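Local coordinates for protein RNA-dependent RNA Polymerase (PDB 6TZ0) that catalyses RNA-templated synthesis of RNA inside a double-stranded RNA virus, making plus strands in transcription and probably minus strands in genome replication, at residues Asn316-Leu321 with Ala329-Ala334; Gln724-Asn729 with Trp733-Arg738. All coordinates share one frame; numbering follows the deposited sequence.

Interaction 1. Residues Asn316-Leu321 with Ala329-Ala334; sequences NRALRL and ANYYAA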
loop_
_atom_site.group_PDB
_atom_site.type_symbol
_atom_site.label_atom_id
_atom_site.label_comp_id
_atom_site.label_asym_id
_atom_site.label_seq_id
_atom_site.Cartn_x
_atom_site.Cartn_y
_atom_site.Cartn_z
ATOM N N ASN A 316 -9.915 -29.961 -24.434
ATOM C CA ASN A 316 -10.728 -31.180 -24.473
ATOM C C ASN A 316 -9.852 -32.431 -24.504
ATOM O O ASN A 316 -10.209 -33.465 -23.923
ATOM C CB ASN A 316 -11.672 -31.155 -25.669
ATOM C CG ASN A 316 -12.713 -30.078 -25.552
ATOM O OD1 ASN A 316 -13.186 -29.781 -24.462
ATOM N ND2 ASN A 316 -13.100 -29.503 -26.679
ATOM N N ARG A 317 -8.688 -32.334 -25.153
ATOM C CA ARG A 317 -7.673 -33.381 -25.091
ATOM C C ARG A 317 -7.196 -33.624 -23.664
ATOM O O ARG A 317 -7.011 -34.773 -23.249
ATOM C CB ARG A 317 -6.502 -32.983 -25.983
ATOM C CG ARG A 317 -5.396 -33.987 -26.081
ATOM C CD ARG A 317 -4.320 -33.487 -27.021
ATOM N NE ARG A 317 -3.224 -34.436 -27.118
ATOM C CZ ARG A 317 -3.206 -35.454 -27.969
ATOM N NH1 ARG A 317 -2.178 -36.284 -27.988
ATOM N NH2 ARG A 317 -4.222 -35.650 -28.793
ATOM N N ALA A 318 -6.993 -32.550 -22.899
ATOM C CA ALA A 318 -6.587 -32.688 -21.501
ATOM C C ALA A 318 -7.713 -33.248 -20.639
ATOM O O ALA A 318 -7.455 -33.958 -19.661
ATOM C CB ALA A 318 -6.129 -31.339 -20.959
ATOM N N LEU A 319 -8.962 -32.918 -20.972
ATOM C CA LEU A 319 -10.116 -33.499 -20.290
ATOM C C LEU A 319 -10.201 -35.001 -20.519
ATOM O O LEU A 319 -10.598 -35.751 -19.623
ATOM C CB LEU A 319 -11.405 -32.828 -20.765
ATOM C CG LEU A 319 -12.078 -31.696 -19.990
ATOM C CD1 LEU A 319 -12.609 -32.262 -18.707
ATOM C CD2 LEU A 319 -11.154 -30.539 -19.701
ATOM N N ARG A 320 -9.839 -35.463 -21.717
ATOM C CA ARG A 320 -10.034 -36.877 -22.020
ATOM C C ARG A 320 -8.837 -37.730 -21.612
ATOM O O ARG A 320 -9.010 -38.782 -20.990
ATOM C CB ARG A 320 -10.337 -37.055 -23.502
ATOM C CG ARG A 320 -11.647 -36.433 -23.909
ATOM C CD ARG A 320 -12.795 -37.176 -23.269
ATOM N NE ARG A 320 -14.090 -36.679 -23.715
ATOM C CZ ARG A 320 -15.254 -37.144 -23.274
ATOM N NH1 ARG A 320 -16.391 -36.639 -23.730
ATOM N NH2 ARG A 320 -15.279 -38.119 -22.377
ATOM N N LEU A 321 -7.620 -37.304 -21.942
ATOM C CA LEU A 321 -6.454 -38.177 -21.878
ATOM C C LEU A 321 -5.745 -38.153 -20.528
ATOM O O LEU A 321 -4.605 -38.616 -20.434
ATOM C CB LEU A 321 -5.464 -37.817 -22.984
ATOM C CG LEU A 321 -5.906 -38.074 -24.420
ATOM C CD1 LEU A 321 -4.839 -37.600 -25.377
ATOM C CD2 LEU A 321 -6.197 -39.542 -24.631
ATOM N N ALA A 329 -2.307 -32.091 -13.342
ATOM C CA ALA A 329 -1.340 -31.082 -12.919
ATOM C C ALA A 329 -0.448 -30.631 -14.071
ATOM O O ALA A 329 -0.185 -29.430 -14.227
ATOM C CB ALA A 329 -0.487 -31.630 -11.778
ATOM N N ASN A 330 -0.009 -31.575 -14.907
ATOM C CA ASN A 330 0.869 -31.235 -16.020
ATOM C C ASN A 330 0.132 -30.446 -17.094
ATOM O O ASN A 330 0.653 -29.434 -17.591
ATOM C CB ASN A 330 1.477 -32.502 -16.612
ATOM C CG ASN A 330 2.414 -33.199 -15.654
ATOM O OD1 ASN A 330 3.168 -32.560 -14.930
ATOM N ND2 ASN A 330 2.368 -34.522 -15.646
ATOM N N TYR A 331 -1.087 -30.871 -17.454
ATOM C CA TYR A 331 -1.850 -30.094 -18.427
ATOM C C TYR A 331 -2.266 -28.736 -17.875
ATOM O O TYR A 331 -2.373 -27.770 -18.637
ATOM C CB TYR A 331 -3.097 -30.834 -18.891
ATOM C CG TYR A 331 -2.867 -32.053 -19.733
ATOM C CD1 TYR A 331 -2.213 -31.960 -20.947
ATOM C CD2 TYR A 331 -3.429 -33.272 -19.387
ATOM C CE1 TYR A 331 -2.035 -33.064 -21.746
ATOM C CE2 TYR A 331 -3.271 -34.385 -20.188
ATOM C CZ TYR A 331 -2.566 -34.272 -21.363
ATOM O OH TYR A 331 -2.395 -35.371 -22.166
ATOM N N TYR A 332 -2.480 -28.633 -16.560
ATOM C CA TYR A 332 -2.832 -27.348 -15.976
ATOM C C TYR A 332 -1.660 -26.382 -16.014
ATOM O O TYR A 332 -1.846 -25.201 -16.318
ATOM C CB TYR A 332 -3.321 -27.529 -14.543
ATOM C CG TYR A 332 -3.788 -26.241 -13.913
ATOM C CD1 TYR A 332 -4.991 -25.669 -14.286
ATOM C CD2 TYR A 332 -3.019 -25.590 -12.960
ATOM C CE1 TYR A 332 -5.420 -24.495 -13.722
ATOM C CE2 TYR A 332 -3.439 -24.413 -12.394
ATOM C CZ TYR A 332 -4.643 -23.876 -12.769
ATOM O OH TYR A 332 -5.060 -22.698 -12.199
ATOM N N ALA A 333 -0.448 -26.861 -15.718
ATOM C CA ALA A 333 0.731 -26.008 -15.849
ATOM C C ALA A 333 0.971 -25.603 -17.297
ATOM O O ALA A 333 1.399 -24.470 -17.563
ATOM C CB ALA A 333 1.964 -26.713 -15.290
ATOM N N ALA A 334 0.669 -26.501 -18.243
ATOM C CA ALA A 334 0.764 -26.148 -19.656
ATOM C C ALA A 334 -0.222 -25.045 -20.028
ATOM O O ALA A 334 0.143 -24.101 -20.729
ATOM C CB ALA A 334 0.543 -27.382 -20.527
#
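Ala318 of helix 309-320 and Leu321, just after it, meet Tyr331 of helix 325-339. The two helices follow each other in the chain through a short connection, and these parts of them run in roughly opposite senses, as in a helical hairpin. Arg317 comes first along the segment. One face of its guanidinium is covered by the CD1 methyl of Leu321, one turn later. Ala318 carries most of the contact. Its CB sits over one face of the tyrosine ring, 3.9 Å from the ring centroid of Tyr331 and 26° off the normal, a CH-pi contact. The methyl lies nearer the CG side of the ring than its middle, with Ala318 CB 3.6 Å from Tyr331 CG. Tyr331 has CG anti to its carbonyl carbon (chi1 -69°), and the ring reaches across to the other helix. Leu321 leaves helical geometry and meets the far end of the ring. Its CB is 4.0 Å from Tyr331 OH, and its carbonyl O lies at the ring edge, near the plane. The buried hydroxyl itself is satisfied by a hydrogen bond to Asp59, which also forms a long, weak ion pair with Arg317. Tyr314 of helix 309-320 adds to the packing on Tyr331, the loop residues Asn61 and Asn63 also touch the Tyr331 side chain, and Leu319 packs on helix 257-264.

Interaction 2. Residues Gln724-Asn729 with Trp733-Arg738; sequences QQLVVN and WGFADR
Leu726 and Trp733 bring the two backbones together, with their CA atoms 5.4 Å apart. A single backbone hydrogen bond links them, from Trp733 N to Leu726 O, 3.0 Å long and 149° at the hydrogen. Strand 725-727 and the end of strand 732-733, at Trp733, belong to a small three-stranded sheet; the chain from Gly734 on is loop. This sheet follows the last strand of the palm sheet, a place consistent with motif E of viral RNA polymerases. Strand 725-727 is the middle one, and Val727 bonds through its backbone to Ile720 on strand 720-722. The side chains of Leu726 and Trp733 lie side by side and point the same way. Leu726 has CG anti to its backbone N (chi1 175°), and its CD2 methyl comes within 3.6 Å of Trp733 CE3, oblique to the indole. Leu726 CB also meets the tip of the next aromatic ring, 3.6 Å from Phe735 CZ. Farther along that ring, the backbone O of Gln724 approaches Phe735 CD2 at 3.5 Å. Arg336, on helix 325-339, makes a cation-pi contact with Phe735. At the Gln724 end the side chains of Gln724 and Arg738 cross at about a right angle. Gln724 OE1 arrives at the guanidinium edge, 2.9 Å from Arg738 NH2, but the bond is bent and weak. Arg738 reaches it through a side chain folded at both chi2 and chi3. At the other end Val728 covers one face of Trp733: its CG2 methyl stands over the centre of the six-membered ring, 3.9 Å from the centroid and 9° off the normal.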
loop_
_atom_site.group_PDB
_atom_site.type_symbol
_atom_site.label_atom_id
_atom_site.label_comp_id
_atom_site.label_asym_id
_atom_site.label_seq_id
_atom_site.Cartn_x
_atom_site.Cartn_y
_atom_site.Cartn_z
ATOM N N GLN A 724 -2.482 -16.936 -3.983
ATOM C CA GLN A 724 -1.921 -17.463 -5.235
ATOM C C GLN A 724 -1.053 -18.699 -5.009
ATOM O O GLN A 724 -0.033 -18.891 -5.668
ATOM C CB GLN A 724 -1.150 -16.389 -6.008
ATOM C CG GLN A 724 -2.008 -15.225 -6.461
ATOM C CD GLN A 724 -3.118 -15.644 -7.402
ATOM O OE1 GLN A 724 -2.943 -16.521 -8.246
ATOM N NE2 GLN A 724 -4.274 -15.008 -7.264
ATOM N N GLN A 725 -1.459 -19.542 -4.066
ATOM C CA GLN A 725 -0.839 -20.840 -3.830
ATOM C C GLN A 725 -1.942 -21.883 -3.848
ATOM O O GLN A 725 -2.816 -21.882 -2.979
ATOM C CB GLN A 725 -0.068 -20.854 -2.515
ATOM C CG GLN A 725 1.267 -20.153 -2.618
ATOM C CD GLN A 725 1.950 -19.976 -1.287
ATOM O OE1 GLN A 725 1.337 -20.124 -0.236
ATOM N NE2 GLN A 725 3.243 -19.698 -1.324
ATOM N N LEU A 726 -1.909 -22.755 -4.845
ATOM C CA LEU A 726 -2.935 -23.764 -5.054
ATOM C C LEU A 726 -2.508 -25.077 -4.417
ATOM O O LEU A 726 -1.399 -25.557 -4.659
ATOM C CB LEU A 726 -3.199 -23.961 -6.546
ATOM C CG LEU A 726 -4.157 -25.063 -6.981
ATOM C CD1 LEU A 726 -5.516 -24.862 -6.398
ATOM C CD2 LEU A 726 -4.248 -25.105 -8.485
ATOM N N VAL A 727 -3.391 -25.650 -3.606
ATOM C CA VAL A 727 -3.189 -26.964 -3.013
ATOM C C VAL A 727 -4.306 -27.871 -3.501
ATOM O O VAL A 727 -5.484 -27.517 -3.407
ATOM C CB VAL A 727 -3.156 -26.903 -1.476
ATOM C CG1 VAL A 727 -3.073 -28.295 -0.886
ATOM C CG2 VAL A 727 -1.983 -26.063 -1.005
ATOM N N VAL A 728 -3.934 -29.021 -4.061
ATOM C CA VAL A 728 -4.881 -30.011 -4.570
ATOM C C VAL A 728 -4.487 -31.352 -3.964
ATOM O O VAL A 728 -3.516 -31.966 -4.409
ATOM C CB VAL A 728 -4.885 -30.093 -6.102
ATOM C CG1 VAL A 728 -5.874 -31.117 -6.565
ATOM C CG2 VAL A 728 -5.205 -28.756 -6.728
ATOM N N ASN A 729 -5.240 -31.808 -2.959
ATOM C CA ASN A 729 -5.119 -33.138 -2.340
ATOM C C ASN A 729 -3.739 -33.387 -1.729
ATOM O O ASN A 729 -3.078 -34.381 -2.016
ATOM C CB ASN A 729 -5.480 -34.248 -3.329
ATOM C CG ASN A 729 -6.954 -34.372 -3.537
ATOM O OD1 ASN A 729 -7.724 -34.313 -2.589
ATOM N ND2 ASN A 729 -7.362 -34.566 -4.783
ATOM N N TRP A 733 0.538 -27.174 -6.246
ATOM C CA TRP A 733 0.698 -26.849 -7.664
ATOM C C TRP A 733 1.207 -25.412 -7.739
ATOM O O TRP A 733 0.441 -24.464 -7.573
ATOM C CB TRP A 733 -0.599 -26.999 -8.458
ATOM C CG TRP A 733 -1.185 -28.387 -8.563
ATOM C CD1 TRP A 733 -0.740 -29.520 -7.960
ATOM C CD2 TRP A 733 -2.298 -28.783 -9.377
ATOM N NE1 TRP A 733 -1.529 -30.585 -8.308
ATOM C CE2 TRP A 733 -2.487 -30.160 -9.186
ATOM C CE3 TRP A 733 -3.166 -28.097 -10.233
ATOM C CZ2 TRP A 733 -3.505 -30.866 -9.820
ATOM C CZ3 TRP A 733 -4.168 -28.801 -10.864
ATOM C CH2 TRP A 733 -4.331 -30.167 -10.653
ATOM N N GLY A 734 2.500 -25.251 -7.985
ATOM C CA GLY A 734 3.063 -23.924 -8.069
ATOM C C GLY A 734 2.767 -23.237 -9.389
ATOM O O GLY A 734 2.464 -23.866 -10.399
ATOM N N PHE A 735 2.861 -21.912 -9.369
ATOM C CA PHE A 735 2.504 -21.066 -10.508
ATOM C C PHE A 735 3.803 -20.465 -11.046
ATOM O O PHE A 735 4.242 -19.404 -10.600
ATOM C CB PHE A 735 1.508 -19.966 -10.106
ATOM C CG PHE A 735 0.142 -20.465 -9.688
ATOM C CD1 PHE A 735 -0.286 -21.753 -9.974
ATOM C CD2 PHE A 735 -0.719 -19.621 -9.005
ATOM C CE1 PHE A 735 -1.536 -22.187 -9.574
ATOM C CE2 PHE A 735 -1.971 -20.047 -8.611
ATOM C CZ PHE A 735 -2.380 -21.329 -8.895
ATOM N N ALA A 736 4.419 -21.151 -12.009
ATOM C CA ALA A 736 5.705 -20.714 -12.537
ATOM C C ALA A 736 5.588 -19.541 -13.493
ATOM O O ALA A 736 6.592 -18.872 -13.756
ATOM C CB ALA A 736 6.413 -21.861 -13.252
ATOM N N ASP A 737 4.401 -19.272 -14.018
ATOM C CA ASP A 737 4.238 -18.207 -14.989
ATOM C C ASP A 737 3.840 -16.893 -14.326
ATOM O O ASP A 737 3.380 -15.971 -15.004
ATOM C CB ASP A 737 3.222 -18.632 -16.046
ATOM C CG ASP A 737 3.446 -17.947 -17.380
ATOM O OD1 ASP A 737 4.344 -17.084 -17.474
ATOM O OD2 ASP A 737 2.753 -18.302 -18.350
ATOM N N ARG A 738 4.011 -16.793 -13.015
ATOM C CA ARG A 738 3.841 -15.548 -12.286
ATOM C C ARG A 738 5.168 -14.876 -11.989
ATOM O O ARG A 738 5.183 -13.783 -11.415
ATOM C CB ARG A 738 3.088 -15.812 -10.985
ATOM C CG ARG A 738 1.711 -16.381 -11.204
ATOM C CD ARG A 738 0.828 -15.355 -11.855
ATOM N NE ARG A 738 0.649 -14.198 -10.989
ATOM C CZ ARG A 738 -0.355 -14.063 -10.132
ATOM N NH1 ARG A 738 -0.442 -12.978 -9.374
ATOM N NH2 ARG A 738 -1.289 -15.000 -10.057
#

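In the fold
Helix 325-339 joins the two contacts, whose centres are 15 Å apart. It gives Tyr331 to interaction 1, while its neighbours Ala329 and Tyr332 pack on interaction 2. Ala329 CB lies 3.6 Å from Trp733 CE2, and Tyr332 CD2 lies 3.7 Å from Trp733 CE3. The Tyr332 ring also reaches the strand, with its CE2 4.1 Å from Leu726 CD2. Helix 325-339 thus lies between helix 309-320 and the small sheet next to the palm. Interaction 1 is away from the known binding sites. In interaction 2 the Gln724 side chain is about 6 Å from that of Asp681 and about 7 Å from that of Asp547; both bind magnesium in another structure of this protein, but not in this model.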